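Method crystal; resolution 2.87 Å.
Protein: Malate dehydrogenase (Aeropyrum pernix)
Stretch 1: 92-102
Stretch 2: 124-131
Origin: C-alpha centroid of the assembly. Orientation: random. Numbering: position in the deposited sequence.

Stretch 1, residues 92-102: NANTMADLAEK
Stretch 2 124-131: YVMYKKTG

How do the two backbones run? Residues 92-102 are helical throughout, part of a longer helix that extends beyond both ends of the stretch, and residues 124-130 close a second helix that begins earlier in the chain. Phi/psi values stay near -60/-45 in both, drifting to -79/-36 at Thr130. The N-to-C directions lie 32° apart, with a signed crossing angle of -32°, and the axes approach to 8.7 Å. Gly131 then leaves the helix at phi/psi 89/-3, where a CB would be jammed against the carbonyl O of Thr130; these angles by themselves call for glycine.

What is the register of the two backbones? The CA atoms of Ala93 and Val125 are 6.7 Å apart, those of Met96 and Met126 5.9 Å, and those of Ala100 and Thr130 5.2 Å, so the backbones draw together toward the C-terminal end of the contact. Ala100 fits this narrow point with a lone methyl directed toward the other helix: its CB lies 3.5 Å from Lys129 CB, 3.8 Å from Thr130 CG2 and 3.8 Å from Met126 SD.

How do the larger apolar side chains pack? Val125, chi1 t at 167°, points toward the first helix and places CG1 4.2 Å from Met96 CB and 4.0 Å from Ala93 O, touching backbone as well as side chain. Met96 sets out toward the second helix, but its m, m, p rotamer (-62°, -60°, 90°) leads its end away. Met126 behaves differently: its CA-to-CB bond points sideways, and t, p, p (-180°, 64°, 82°) brings its end nearer, with CE 4.1 Å from Met96 SD and 4.0 Å from Met96 O.

What do the polar residues contribute? No hydrogen bond crosses between the stretches, so Lys129, Glu101 and Thr130 touch the other helix without such pairing. Lys129 starts toward the first helix and, with chi angles m, m, t, t (-67°, -58°, 179°, -178°), lays CG 4.3 Å from Ala97 CA before its end leads away; NZ is hydrogen-bonded elsewhere in the structure. Glu101 points away at CB, yet m, m and chi3 -66° bring OE2 to 3.8 Å from Lys129 O. Thr130, chi1 p at 60°, turns OG1 back into its own helix, donating a 2.9 Å hydrogen bond to Met126 O, while its CG2 methyl meets Ala100.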

# COMPACT_ATOMS: atom_id res chain seq x y z
N ASN B 92 -17.90 14.06 -28.44
CA ASN B 92 -16.64 14.01 -27.70
C ASN B 92 -15.48 14.71 -28.43
O ASN B 92 -14.56 15.25 -27.78
CB ASN B 92 -16.28 12.55 -27.37
CG ASN B 92 -17.20 11.95 -26.30
OD1 ASN B 92 -17.67 12.66 -25.41
ND2 ASN B 92 -17.44 10.65 -26.38
N ALA B 93 -15.53 14.72 -29.76
CA ALA B 93 -14.52 15.40 -30.57
C ALA B 93 -14.59 16.89 -30.25
O ALA B 93 -13.57 17.55 -30.10
CB ALA B 93 -14.79 15.17 -32.05
N ASN B 94 -15.81 17.41 -30.13
CA ASN B 94 -15.96 18.82 -29.81
C ASN B 94 -15.42 19.11 -28.44
O ASN B 94 -14.77 20.12 -28.21
CB ASN B 94 -17.43 19.23 -29.90
CG ASN B 94 -17.92 19.30 -31.32
OD1 ASN B 94 -17.52 20.19 -32.08
ND2 ASN B 94 -18.77 18.36 -31.71
N THR B 95 -15.69 18.21 -27.51
CA THR B 95 -15.20 18.38 -26.15
C THR B 95 -13.68 18.44 -26.14
O THR B 95 -13.09 19.35 -25.57
CB THR B 95 -15.67 17.24 -25.27
OG1 THR B 95 -17.09 17.27 -25.18
CG2 THR B 95 -15.06 17.36 -23.88
N MET B 96 -13.05 17.45 -26.78
CA MET B 96 -11.60 17.40 -26.84
C MET B 96 -11.02 18.72 -27.38
O MET B 96 -10.16 19.31 -26.75
CB MET B 96 -11.16 16.21 -27.72
CG MET B 96 -11.60 14.82 -27.19
SD MET B 96 -10.96 14.40 -25.54
CE MET B 96 -12.26 15.05 -24.50
N ALA B 97 -11.52 19.17 -28.52
CA ALA B 97 -11.06 20.42 -29.13
C ALA B 97 -11.13 21.55 -28.11
O ALA B 97 -10.15 22.25 -27.84
CB ALA B 97 -11.91 20.78 -30.33
N ASP B 98 -12.31 21.72 -27.55
CA ASP B 98 -12.51 22.78 -26.59
C ASP B 98 -11.50 22.72 -25.45
O ASP B 98 -10.91 23.74 -25.06
CB ASP B 98 -13.91 22.71 -26.02
CG ASP B 98 -14.16 23.79 -25.04
OD1 ASP B 98 -14.35 24.95 -25.48
OD2 ASP B 98 -14.12 23.51 -23.82
N LEU B 99 -11.30 21.52 -24.91
CA LEU B 99 -10.37 21.28 -23.81
C LEU B 99 -8.91 21.45 -24.25
O LEU B 99 -8.07 21.91 -23.48
CB LEU B 99 -10.58 19.87 -23.26
CG LEU B 99 -11.47 19.67 -22.02
CD1 LEU B 99 -12.57 20.69 -21.97
CD2 LEU B 99 -12.02 18.25 -22.06
N ALA B 100 -8.62 21.09 -25.49
CA ALA B 100 -7.27 21.22 -26.01
C ALA B 100 -6.78 22.66 -25.86
O ALA B 100 -5.64 22.89 -25.43
CB ALA B 100 -7.23 20.81 -27.48
N GLU B 101 -7.64 23.61 -26.20
CA GLU B 101 -7.29 25.03 -26.11
C GLU B 101 -6.93 25.43 -24.68
O GLU B 101 -6.08 26.29 -24.49
CB GLU B 101 -8.44 25.90 -26.64
CG GLU B 101 -8.72 25.78 -28.15
CD GLU B 101 -7.52 26.15 -29.03
OE1 GLU B 101 -7.12 27.35 -29.03
OE2 GLU B 101 -6.98 25.25 -29.72
N LYS B 102 -7.57 24.82 -23.69
CA LYS B 102 -7.27 25.14 -22.30
C LYS B 102 -5.90 24.57 -21.95
O LYS B 102 -5.06 25.28 -21.38
CB LYS B 102 -8.31 24.53 -21.35
CG LYS B 102 -9.75 24.78 -21.75
CD LYS B 102 -10.05 26.25 -21.81
CE LYS B 102 -11.37 26.50 -22.48
NZ LYS B 102 -11.41 27.92 -22.93
N TYR B 124 -6.35 11.51 -31.61
CA TYR B 124 -5.99 12.18 -32.85
C TYR B 124 -6.34 13.67 -32.77
O TYR B 124 -5.48 14.53 -32.96
CB TYR B 124 -6.70 11.52 -34.03
CG TYR B 124 -6.27 11.99 -35.40
CD1 TYR B 124 -6.74 13.20 -35.92
CD2 TYR B 124 -5.40 11.22 -36.18
CE1 TYR B 124 -6.35 13.63 -37.18
CE2 TYR B 124 -5.00 11.64 -37.44
CZ TYR B 124 -5.48 12.85 -37.94
OH TYR B 124 -5.08 13.29 -39.18
N VAL B 125 -7.60 13.98 -32.49
CA VAL B 125 -8.04 15.36 -32.40
C VAL B 125 -7.24 16.16 -31.36
O VAL B 125 -6.83 17.29 -31.62
CB VAL B 125 -9.55 15.43 -32.05
CG1 VAL B 125 -9.94 16.83 -31.64
CG2 VAL B 125 -10.37 14.97 -33.25
N MET B 126 -7.04 15.57 -30.19
CA MET B 126 -6.29 16.22 -29.11
C MET B 126 -4.83 16.50 -29.51
O MET B 126 -4.27 17.54 -29.17
CB MET B 126 -6.34 15.33 -27.85
CG MET B 126 -5.60 15.90 -26.65
SD MET B 126 -6.32 17.42 -26.04
CE MET B 126 -7.64 16.76 -25.04
N TYR B 127 -4.24 15.56 -30.24
CA TYR B 127 -2.86 15.68 -30.72
C TYR B 127 -2.71 16.84 -31.69
O TYR B 127 -1.77 17.62 -31.61
CB TYR B 127 -2.43 14.39 -31.42
CG TYR B 127 -1.16 14.55 -32.22
CD1 TYR B 127 0.07 14.71 -31.58
CD2 TYR B 127 -1.19 14.60 -33.61
CE1 TYR B 127 1.24 14.93 -32.30
CE2 TYR B 127 -0.02 14.81 -34.35
CZ TYR B 127 1.18 14.98 -33.69
OH TYR B 127 2.33 15.20 -34.40
N LYS B 128 -3.66 16.95 -32.62
CA LYS B 128 -3.65 18.00 -33.62
C LYS B 128 -3.94 19.37 -33.05
O LYS B 128 -3.31 20.36 -33.42
CB LYS B 128 -4.69 17.71 -34.70
CG LYS B 128 -4.40 16.51 -35.57
CD LYS B 128 -3.19 16.76 -36.44
CE LYS B 128 -3.08 15.66 -37.48
NZ LYS B 128 -1.80 15.73 -38.24
N LYS B 129 -4.90 19.44 -32.13
CA LYS B 129 -5.31 20.71 -31.53
C LYS B 129 -4.39 21.32 -30.49
O LYS B 129 -4.34 22.54 -30.36
CB LYS B 129 -6.71 20.56 -30.92
CG LYS B 129 -7.82 20.33 -31.93
CD LYS B 129 -7.87 21.46 -32.94
CE LYS B 129 -8.96 21.24 -33.99
NZ LYS B 129 -8.95 22.33 -35.01
N THR B 130 -3.67 20.48 -29.74
CA THR B 130 -2.78 20.99 -28.71
C THR B 130 -1.47 21.51 -29.27
O THR B 130 -0.92 22.49 -28.77
CB THR B 130 -2.44 19.92 -27.65
OG1 THR B 130 -1.79 18.81 -28.28
CG2 THR B 130 -3.69 19.44 -26.93
N GLY B 131 -0.96 20.86 -30.30
CA GLY B 131 0.31 21.27 -30.87
C GLY B 131 1.43 20.55 -30.15
O GLY B 131 2.60 20.72 -30.48